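Local coordinates for cupin 2 conserved barrel domain protein (Desulfovibrio desulfuricans subsp. desulfuricans str. G20, PDB 2Q30) that is of unknown function but adopts the RmlC-like cupin fold, a double-stranded beta-helix, and is paired here with a second copy of itself, at the interface of chains A and B. Numbering follows the deposited sequence. Chains: chain A/B, Uncharacterized protein.

Contact 1: the interface of chains A and B. Residues chain A 9, 27-28, 33, 35; chain B 57-58, 83, 85.
Strand 7-10 of chain A runs antiparallel beside strand 82-87 of chain B, while strands 23-29 and 34-40 of chain A, with the loop residue A:Phe33, face strands 56-63 and 82-87 of chain B. Both chains are RmlC-like cupins, and the N-terminal strand of one extends a sheet of the other's double-stranded beta-helix. A:His9 and B:Val83 form the bridge. The backbone N of A:His9 donates to the carbonyl O of B:Val83 at 2.7 Å, and the return bond from B:Val83 N to A:His9 O is 2.8 Å. B:Val83 CG1 lies between its own backbone N and carbonyl carbon (chi1 59°). From there it meets the CB methylene of A:His9 at 3.6 Å. It also touches A:Val27 CG1, at 4.0 Å. A:Val27 CG1 also covers one face of the A:His9 imidazole within chain A.

B:Val85 divides its two methyls between different partners. CG1 sits over the centre of the A:His28 ring, 3.6 Å from the centroid, in a CH-pi contact. It points away from its own backbone N (chi1 -177°). CG2 meets A:Ile35 CD1 tip to tip at 3.7 Å. The same isoleucine methyl also packs on the B:Asn58 side chain, 3.3 Å from the amide ND2, coming from the opposite direction. A:Phe33 presents its rim to chain B: the carbonyl carbon C of B:Leu57 lies in the ring plane, 3.7 Å from CZ. On one face of this ring, toward the rim, A:Ile35 CD1 packs from within chain A.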
# COMPACT_ATOMS: atom_id res chain seq x y z
N HIS A 9 3.29 10.74 3.09
CA HIS A 9 4.69 10.48 2.81
C HIS A 9 4.83 10.24 1.33
O HIS A 9 4.20 9.34 0.79
CB HIS A 9 5.21 9.26 3.57
CG HIS A 9 4.81 9.23 5.01
ND1 HIS A 9 5.67 9.60 6.03
CD2 HIS A 9 3.65 8.87 5.62
CE1 HIS A 9 5.05 9.48 7.19
NE2 HIS A 9 3.82 9.05 6.97
N VAL A 27 7.84 3.90 8.20
CA VAL A 27 6.95 4.94 7.68
C VAL A 27 6.02 5.34 8.81
O VAL A 27 5.87 6.52 9.09
CB VAL A 27 6.21 4.46 6.41
CG1 VAL A 27 5.16 5.48 5.91
CG2 VAL A 27 7.26 4.14 5.31
N HIS A 28 5.42 4.36 9.45
CA HIS A 28 4.46 4.61 10.52
C HIS A 28 4.39 3.42 11.46
O HIS A 28 4.57 2.25 11.04
CB HIS A 28 3.09 4.88 9.87
CG HIS A 28 2.00 5.19 10.84
ND1 HIS A 28 1.81 6.45 11.36
CD2 HIS A 28 1.02 4.41 11.35
CE1 HIS A 28 0.76 6.44 12.16
NE2 HIS A 28 0.27 5.21 12.18
N PHE A 33 -1.42 -0.46 13.07
CA PHE A 33 -0.51 -1.10 12.14
C PHE A 33 0.92 -0.53 12.15
O PHE A 33 1.18 0.53 12.72
CB PHE A 33 -1.07 -1.14 10.69
CG PHE A 33 -1.71 0.15 10.18
CD1 PHE A 33 -1.32 1.43 10.63
CD2 PHE A 33 -2.66 0.08 9.16
CE1 PHE A 33 -1.92 2.58 10.10
CE2 PHE A 33 -3.25 1.25 8.62
CZ PHE A 33 -2.87 2.49 9.10
N ILE A 35 3.90 0.27 9.28
CA ILE A 35 4.08 0.51 7.87
C ILE A 35 5.57 0.75 7.68
O ILE A 35 6.13 1.69 8.29
CB ILE A 35 3.25 1.71 7.38
CG1 ILE A 35 1.78 1.56 7.76
CG2 ILE A 35 3.38 1.84 5.86
CD1 ILE A 35 0.87 2.77 7.31
N LEU B 57 -6.33 4.20 8.68
CA LEU B 57 -6.27 3.73 7.31
C LEU B 57 -5.01 4.29 6.70
O LEU B 57 -4.48 5.30 7.20
CB LEU B 57 -7.50 4.16 6.49
CG LEU B 57 -7.72 5.64 6.10
CD1 LEU B 57 -8.58 5.73 4.85
CD2 LEU B 57 -8.32 6.47 7.21
N ASN B 58 -4.52 3.62 5.65
CA ASN B 58 -3.48 4.23 4.83
C ASN B 58 -3.98 4.19 3.38
O ASN B 58 -4.68 3.26 3.01
CB ASN B 58 -2.05 3.68 5.08
CG ASN B 58 -1.80 2.29 4.49
OD1 ASN B 58 -1.85 2.10 3.29
ND2 ASN B 58 -1.42 1.36 5.33
N VAL B 83 1.77 8.04 0.34
CA VAL B 83 0.97 7.30 1.29
C VAL B 83 0.42 8.27 2.31
O VAL B 83 1.18 9.03 2.89
CB VAL B 83 1.75 6.13 1.98
CG1 VAL B 83 2.95 6.60 2.72
CG2 VAL B 83 0.83 5.34 2.92
N VAL B 85 -1.56 8.39 5.87
CA VAL B 85 -1.96 7.61 7.05
C VAL B 85 -2.84 8.55 7.85
O VAL B 85 -2.46 9.69 8.10
CB VAL B 85 -0.79 7.13 7.89
CG1 VAL B 85 -1.32 6.23 9.07
CG2 VAL B 85 0.26 6.41 7.04

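Contact 2: the interface of chains A and B. Residues chain A 57-58, 85, 105; chain B 33, 35, 105.
The phenyl ring of B:Phe33 carries B:Ile35 CD1 from its own chain on one face, offset toward the rim, and meets backbone groups of A:Leu57 and A:Thr105 at its edge. The carbonyl carbon C of A:Leu57 lies in the ring plane, 3.7 Å from CZ. The carbonyl O of A:Thr105 is also in plane, 3.8 Å from CE2. The ring meets the chain A sheet edge first, against the backbones of the neighbouring strands 56-63 and 100-107. On another part of the rim, CE1 meets the A:Val85 CG1 methyl at 3.9 Å. These neighbours around the rim should limit tilting of the ring.

B:Ile35 supports the ring and also reaches across the interface. Its CD1 meets A:Val85 CG2 tip to tip at 3.8 Å. The isoleucine and A:Asn58 side chains slide past each other in opposite directions, with CD1 3.8 Å from A:Asn58 CB. The isoleucine chain is extended at its end (chi2 169°), which carries CD1 out to both partners.

A:Asn58 adds a polar contact. Its CG stands between the backbone N and carbonyl carbon (chi1 76°), directing the carboxamide toward B:Thr105. The amide nitrogen ND2 donates a weak hydrogen bond to the hydroxyl OG1 of B:Thr105, at 3.2 Å and bent to 133° at the hydrogen. The methyl CG2 of B:Thr105 also faces chain A, near A:Asn58 ND2 and the equivalent threonine methyl. A:Thr105 CG2 and B:Thr105 CG2 meet tip to tip at 4.0 Å, as the same residue of each chain does near a two-fold axis. The patch is mainly apolar packing around an aromatic edge, with weak polar help, and it probably holds the sheets of the two cupin barrels together in a dimer.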
# COMPACT_ATOMS: atom_id res chain seq x y z
N LEU A 57 0.08 -9.28 6.68
CA LEU A 57 0.77 -8.15 6.06
C LEU A 57 0.33 -8.03 4.62
O LEU A 57 -0.14 -9.00 4.02
CB LEU A 57 2.30 -8.26 6.09
CG LEU A 57 2.99 -9.33 5.23
CD1 LEU A 57 4.45 -8.98 5.02
CD2 LEU A 57 2.84 -10.67 5.85
N ASN A 58 0.49 -6.83 4.07
CA ASN A 58 0.34 -6.67 2.63
C ASN A 58 1.63 -6.00 2.16
O ASN A 58 2.19 -5.16 2.89
CB ASN A 58 -0.97 -6.01 2.21
CG ASN A 58 -1.01 -4.51 2.42
OD1 ASN A 58 -0.36 -3.76 1.72
ND2 ASN A 58 -1.86 -4.07 3.31
N VAL A 85 -0.76 -10.36 -0.13
CA VAL A 85 -1.38 -10.39 1.19
C VAL A 85 -1.09 -11.77 1.79
O VAL A 85 -1.31 -12.78 1.14
CB VAL A 85 -2.90 -10.14 1.20
CG1 VAL A 85 -3.41 -9.94 2.69
CG2 VAL A 85 -3.24 -8.92 0.38
N THR A 105 2.56 -3.13 5.10
CA THR A 105 1.63 -2.77 6.17
C THR A 105 1.31 -4.07 6.91
O THR A 105 0.89 -5.05 6.28
CB THR A 105 0.33 -2.13 5.64
OG1 THR A 105 0.70 -0.96 4.89
CG2 THR A 105 -0.58 -1.73 6.82
N PHE B 33 -7.42 -6.57 8.70
CA PHE B 33 -7.59 -5.39 7.90
C PHE B 33 -8.48 -5.64 6.66
O PHE B 33 -8.73 -6.78 6.26
CB PHE B 33 -6.23 -4.72 7.48
CG PHE B 33 -5.16 -5.66 6.88
CD1 PHE B 33 -5.45 -6.86 6.22
CD2 PHE B 33 -3.82 -5.24 6.90
CE1 PHE B 33 -4.42 -7.66 5.67
CE2 PHE B 33 -2.81 -6.01 6.33
CZ PHE B 33 -3.11 -7.22 5.72
N ILE B 35 -8.72 -4.33 2.70
CA ILE B 35 -7.89 -3.77 1.65
C ILE B 35 -8.82 -3.65 0.45
O ILE B 35 -9.43 -4.66 -0.01
CB ILE B 35 -6.66 -4.62 1.30
CG1 ILE B 35 -5.83 -4.98 2.57
CG2 ILE B 35 -5.79 -3.85 0.27
CD1 ILE B 35 -4.74 -6.06 2.30
N THR B 105 -5.85 0.47 2.95
CA THR B 105 -5.80 -0.57 3.97
C THR B 105 -6.38 0.06 5.22
O THR B 105 -5.91 1.11 5.61
CB THR B 105 -4.38 -0.99 4.23
OG1 THR B 105 -3.89 -1.61 3.04
CG2 THR B 105 -4.30 -2.00 5.39

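The C-alpha centres of contact 1 and contact 2 are about 11 Å apart, and both are parts of the same two-fold symmetric interface. Positions 33, 35, 57, 58 and 85 serve in both, with the chains exchanged, as the two-fold symmetry requires. Contact 1 extends outward to the N-terminal strand 7-10 and strand 23-29. Contact 2 instead reaches strand 100-107 and the pairing of like residues near the axis. Strand exchange at the periphery thus flanks a core of sheet packing. This arrangement would suit a stable dimer, although the structure alone does not show the oligomeric state in solution.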